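Local atomic coordinates of dual specificity protein phosphatase 8 (Homo sapiens, PDB entry 4JMK), a protein that probably dephosphorylates phosphotyrosine, phosphoserine and phosphothreonine in proteins and so negatively regulates mitogen-activated protein kinases. Residues P65-S70 / L136-S141. The protein carries 1 engineered substitution. Residues are numbered along the deposited sequence; the frame is centred on the assembly and turned at random.
Sequences PWLDKS and LEYERS
Tyr138 reaches from its helix to Leu67 and Asp68, and these three residues carry the contact. Tyr138 OH donates a hydrogen bond of 2.6 Å to Asp68 OD1. The carboxylate oxygen lies at the ring edge, in the ring plane. It receives the OH on its syn side, 35° out of the carboxylate plane. The carboxylate and ring planes are turned 60° against each other. Leu67 covers one face of the same ring. Leu67 CD1 makes a CH-pi contact over it, 3.9 Å from the centroid of the Tyr138 ring. The methyl is off-centre, and its nearest ring atom is CG. Leu67 CB lies further out along the ring, 4.0 Å from Tyr138 CE1. The tyrosine is thus held by apolar contact along its length and by a polar bond at its end. Tyr138 is buried and Asp68 exposed, so this bond runs from the interior to the surface. With chi1 at -176°, the Tyr138 ring extends away from its own backbone N and crosses to the other helix. A phenylalanine here would probably keep the cover by Leu67 but leave Asp68 OD1 without its phenol donor.

Ser141 OG bonds to Tyr138 O one turn back.

The contact joins helix 67-79 to the long helix 129-148 of the dual specificity phosphatase catalytic domain, away from the predicted active site. Lys105 of helix 94-107 touches both Asp68 and Tyr138, while Ser70 packs on Met51 of strand 50-52.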
ATOM      1  N   PRO A  65      -7.373  10.136  -3.535  1.00 30.05           N
ATOM      2  CA  PRO A  65      -6.456  10.862  -4.409  1.00 32.69           C
ATOM      3  C   PRO A  65      -5.019  10.593  -4.105  1.00 25.22           C
ATOM      4  O   PRO A  65      -4.187  11.214  -4.748  1.00 27.14           O
ATOM      5  CB  PRO A  65      -6.711  12.322  -4.050  1.00 38.00           C
ATOM      6  CG  PRO A  65      -7.055  12.246  -2.641  1.00 35.54           C
ATOM      7  CD  PRO A  65      -7.966  11.066  -2.589  1.00 32.89           C
ATOM      8  N   TRP A  66      -4.713   9.739  -3.133  1.00 18.19           N
ATOM      9  CA  TRP A  66      -3.324   9.352  -2.886  1.00 18.70           C
ATOM     10  C   TRP A  66      -3.019   8.022  -3.536  1.00 19.03           C
ATOM     11  O   TRP A  66      -1.865   7.623  -3.597  1.00 16.62           O
ATOM     12  CB  TRP A  66      -3.065   9.226  -1.383  1.00 18.51           C
ATOM     13  CG  TRP A  66      -3.032  10.540  -0.674  1.00 20.02           C
ATOM     14  CD1 TRP A  66      -3.983  11.051   0.164  1.00 28.26           C
ATOM     15  CD2 TRP A  66      -1.978  11.508  -0.725  1.00 28.43           C
ATOM     16  NE1 TRP A  66      -3.588  12.287   0.629  1.00 28.37           N
ATOM     17  CE2 TRP A  66      -2.361  12.590   0.097  1.00 32.99           C
ATOM     18  CE3 TRP A  66      -0.749  11.569  -1.390  1.00 30.32           C
ATOM     19  CZ2 TRP A  66      -1.550  13.718   0.276  1.00 39.56           C
ATOM     20  CZ3 TRP A  66       0.048  12.688  -1.216  1.00 30.03           C
ATOM     21  CH2 TRP A  66      -0.355  13.746  -0.389  1.00 28.28           C
ATOM     22  N   LEU A  67      -4.051   7.331  -4.012  1.00 17.03           N
ATOM     23  CA  LEU A  67      -3.870   5.963  -4.501  1.00 18.55           C
ATOM     24  C   LEU A  67      -3.024   5.892  -5.770  1.00 19.67           C
ATOM     25  O   LEU A  67      -2.095   5.099  -5.851  1.00 19.80           O
ATOM     26  CB  LEU A  67      -5.225   5.262  -4.699  1.00 23.24           C
ATOM     27  CG  LEU A  67      -5.978   4.977  -3.394  1.00 21.98           C
ATOM     28  CD1 LEU A  67      -7.352   4.326  -3.655  1.00 18.04           C
ATOM     29  CD2 LEU A  67      -5.123   4.103  -2.475  1.00 24.03           C
ATOM     30  N   ASP A  68      -3.317   6.731  -6.754  1.00 23.55           N
ATOM     31  CA  ASP A  68      -2.536   6.688  -7.985  1.00 23.68           C
ATOM     32  C   ASP A  68      -1.047   7.017  -7.763  1.00 24.40           C
ATOM     33  O   ASP A  68      -0.179   6.379  -8.361  1.00 21.80           O
ATOM     34  CB  ASP A  68      -3.157   7.585  -9.061  1.00 29.34           C
ATOM     35  CG  ASP A  68      -4.334   6.917  -9.775  1.00 38.84           C
ATOM     36  OD1 ASP A  68      -4.376   5.661  -9.870  1.00 38.28           O
ATOM     37  OD2 ASP A  68      -5.211   7.657 -10.260  1.00 45.52           O
ATOM     38  N   LYS A  69      -0.755   7.987  -6.896  1.00 18.91           N
ATOM     39  CA  LYS A  69       0.635   8.336  -6.585  1.00 20.62           C
ATOM     40  C   LYS A  69       1.346   7.266  -5.755  1.00 17.60           C
ATOM     41  O   LYS A  69       2.547   7.041  -5.920  1.00 17.57           O
ATOM     42  CB  LYS A  69       0.716   9.699  -5.884  1.00 24.21           C
ATOM     43  CG  LYS A  69       0.458  10.876  -6.821  1.00 40.50           C
ATOM     44  CD  LYS A  69       0.853  12.201  -6.171  1.00 52.39           C
ATOM     45  CE  LYS A  69       0.654  13.384  -7.115  1.00 59.45           C
ATOM     46  NZ  LYS A  69      -0.470  14.269  -6.673  1.00 67.23           N
ATOM     47  N   SER A  70       0.613   6.628  -4.845  1.00 16.94           N
ATOM     48  CA  SER A  70       1.145   5.492  -4.081  1.00 12.27           C
ATOM     49  C   SER A  70       1.505   4.334  -5.007  1.00 16.17           C
ATOM     50  O   SER A  70       2.571   3.726  -4.898  1.00 15.69           O
ATOM     51  CB  SER A  70       0.088   5.010  -3.078  1.00 17.53           C
ATOM     52  OG  SER A  70      -0.255   6.023  -2.147  1.00 18.46           O
ATOM     53  N   LEU A 136     -13.913   0.591  -3.385  1.00 15.75           N
ATOM     54  CA  LEU A 136     -15.015   0.439  -4.334  1.00 18.81           C
ATOM     55  C   LEU A 136     -15.070   1.606  -5.314  1.00 17.96           C
ATOM     56  O   LEU A 136     -15.250   1.394  -6.518  1.00 21.59           O
ATOM     57  CB  LEU A 136     -16.372   0.333  -3.626  1.00 20.52           C
ATOM     58  CG  LEU A 136     -16.957  -1.044  -3.338  1.00 31.12           C
ATOM     59  CD1 LEU A 136     -18.486  -0.990  -3.184  1.00 18.31           C
ATOM     60  CD2 LEU A 136     -16.569  -2.023  -4.409  1.00 30.93           C
ATOM     61  N   GLU A 137     -14.953   2.831  -4.803  1.00 18.06           N
ATOM     62  CA  GLU A 137     -15.037   4.023  -5.660  1.00 18.88           C
ATOM     63  C   GLU A 137     -13.837   4.096  -6.585  1.00 21.24           C
ATOM     64  O   GLU A 137     -13.954   4.543  -7.722  1.00 18.93           O
ATOM     65  CB  GLU A 137     -15.114   5.314  -4.837  1.00 22.50           C
ATOM     66  CG  GLU A 137     -16.509   5.900  -4.682  1.00 43.47           C
ATOM     67  CD  GLU A 137     -17.247   6.024  -5.995  1.00 42.29           C
ATOM     68  OE1 GLU A 137     -18.108   5.170  -6.259  1.00 45.71           O
ATOM     69  OE2 GLU A 137     -16.978   6.968  -6.768  1.00 45.54           O
ATOM     70  N   TYR A 138     -12.683   3.663  -6.089  1.00 17.23           N
ATOM     71  CA  TYR A 138     -11.473   3.645  -6.907  1.00 19.08           C
ATOM     72  C   TYR A 138     -11.662   2.676  -8.067  1.00 20.99           C
ATOM     73  O   TYR A 138     -11.344   2.997  -9.219  1.00 20.53           O
ATOM     74  CB  TYR A 138     -10.263   3.264  -6.046  1.00 16.14           C
ATOM     75  CG  TYR A 138      -8.932   3.299  -6.778  1.00 21.61           C
ATOM     76  CD1 TYR A 138      -8.472   4.474  -7.364  1.00 24.55           C
ATOM     77  CD2 TYR A 138      -8.130   2.159  -6.866  1.00 18.77           C
ATOM     78  CE1 TYR A 138      -7.248   4.511  -8.037  1.00 22.78           C
ATOM     79  CE2 TYR A 138      -6.905   2.186  -7.538  1.00 20.60           C
ATOM     80  CZ  TYR A 138      -6.480   3.369  -8.116  1.00 25.92           C
ATOM     81  OH  TYR A 138      -5.268   3.420  -8.774  1.00 24.60           O
ATOM     82  N   GLU A 139     -12.215   1.498  -7.778  1.00 14.91           N
ATOM     83  CA  GLU A 139     -12.450   0.513  -8.827  1.00 17.49           C
ATOM     84  C   GLU A 139     -13.407   1.067  -9.870  1.00 22.19           C
ATOM     85  O   GLU A 139     -13.234   0.854 -11.079  1.00 22.19           O
ATOM     86  CB  GLU A 139     -13.045  -0.765  -8.240  1.00 24.93           C
ATOM     87  CG  GLU A 139     -13.310  -1.854  -9.264  1.00 40.04           C
ATOM     88  CD  GLU A 139     -12.192  -2.012 -10.287  1.00 56.65           C
ATOM     89  OE1 GLU A 139     -10.993  -1.969  -9.919  1.00 53.99           O
ATOM     90  OE2 GLU A 139     -12.525  -2.180 -11.477  1.00 62.88           O
ATOM     91  N   ARG A 140     -14.424   1.775  -9.397  1.00 23.63           N
ATOM     92  CA  ARG A 140     -15.437   2.285 -10.304  1.00 28.55           C
ATOM     93  C   ARG A 140     -14.784   3.251 -11.278  1.00 27.67           C
ATOM     94  O   ARG A 140     -15.085   3.239 -12.472  1.00 30.25           O
ATOM     95  CB  ARG A 140     -16.561   2.967  -9.523  1.00 27.47           C
ATOM     96  CG  ARG A 140     -17.809   3.167 -10.362  1.00 35.82           C
ATOM     97  CD  ARG A 140     -18.949   3.660  -9.514  1.00 31.51           C
ATOM     98  NE  ARG A 140     -18.726   5.028  -9.071  1.00 29.46           N
ATOM     99  CZ  ARG A 140     -19.015   6.101  -9.802  1.00 32.80           C
ATOM    100  NH1 ARG A 140     -19.528   5.968 -11.023  1.00 34.29           N
ATOM    101  NH2 ARG A 140     -18.794   7.309  -9.309  1.00 29.22           N
ATOM    102  N   SER A 141     -13.858   4.058 -10.768  1.00 24.63           N
ATOM    103  CA  SER A 141     -13.172   5.062 -11.575  1.00 30.25           C
ATOM    104  C   SER A 141     -12.181   4.456 -12.578  1.00 30.22           C
ATOM    105  O   SER A 141     -12.015   4.971 -13.687  1.00 30.95           O
ATOM    106  CB  SER A 141     -12.487   6.097 -10.671  1.00 28.93           C
ATOM    107  OG  SER A 141     -11.162   5.718 -10.331  1.00 41.54           O
TER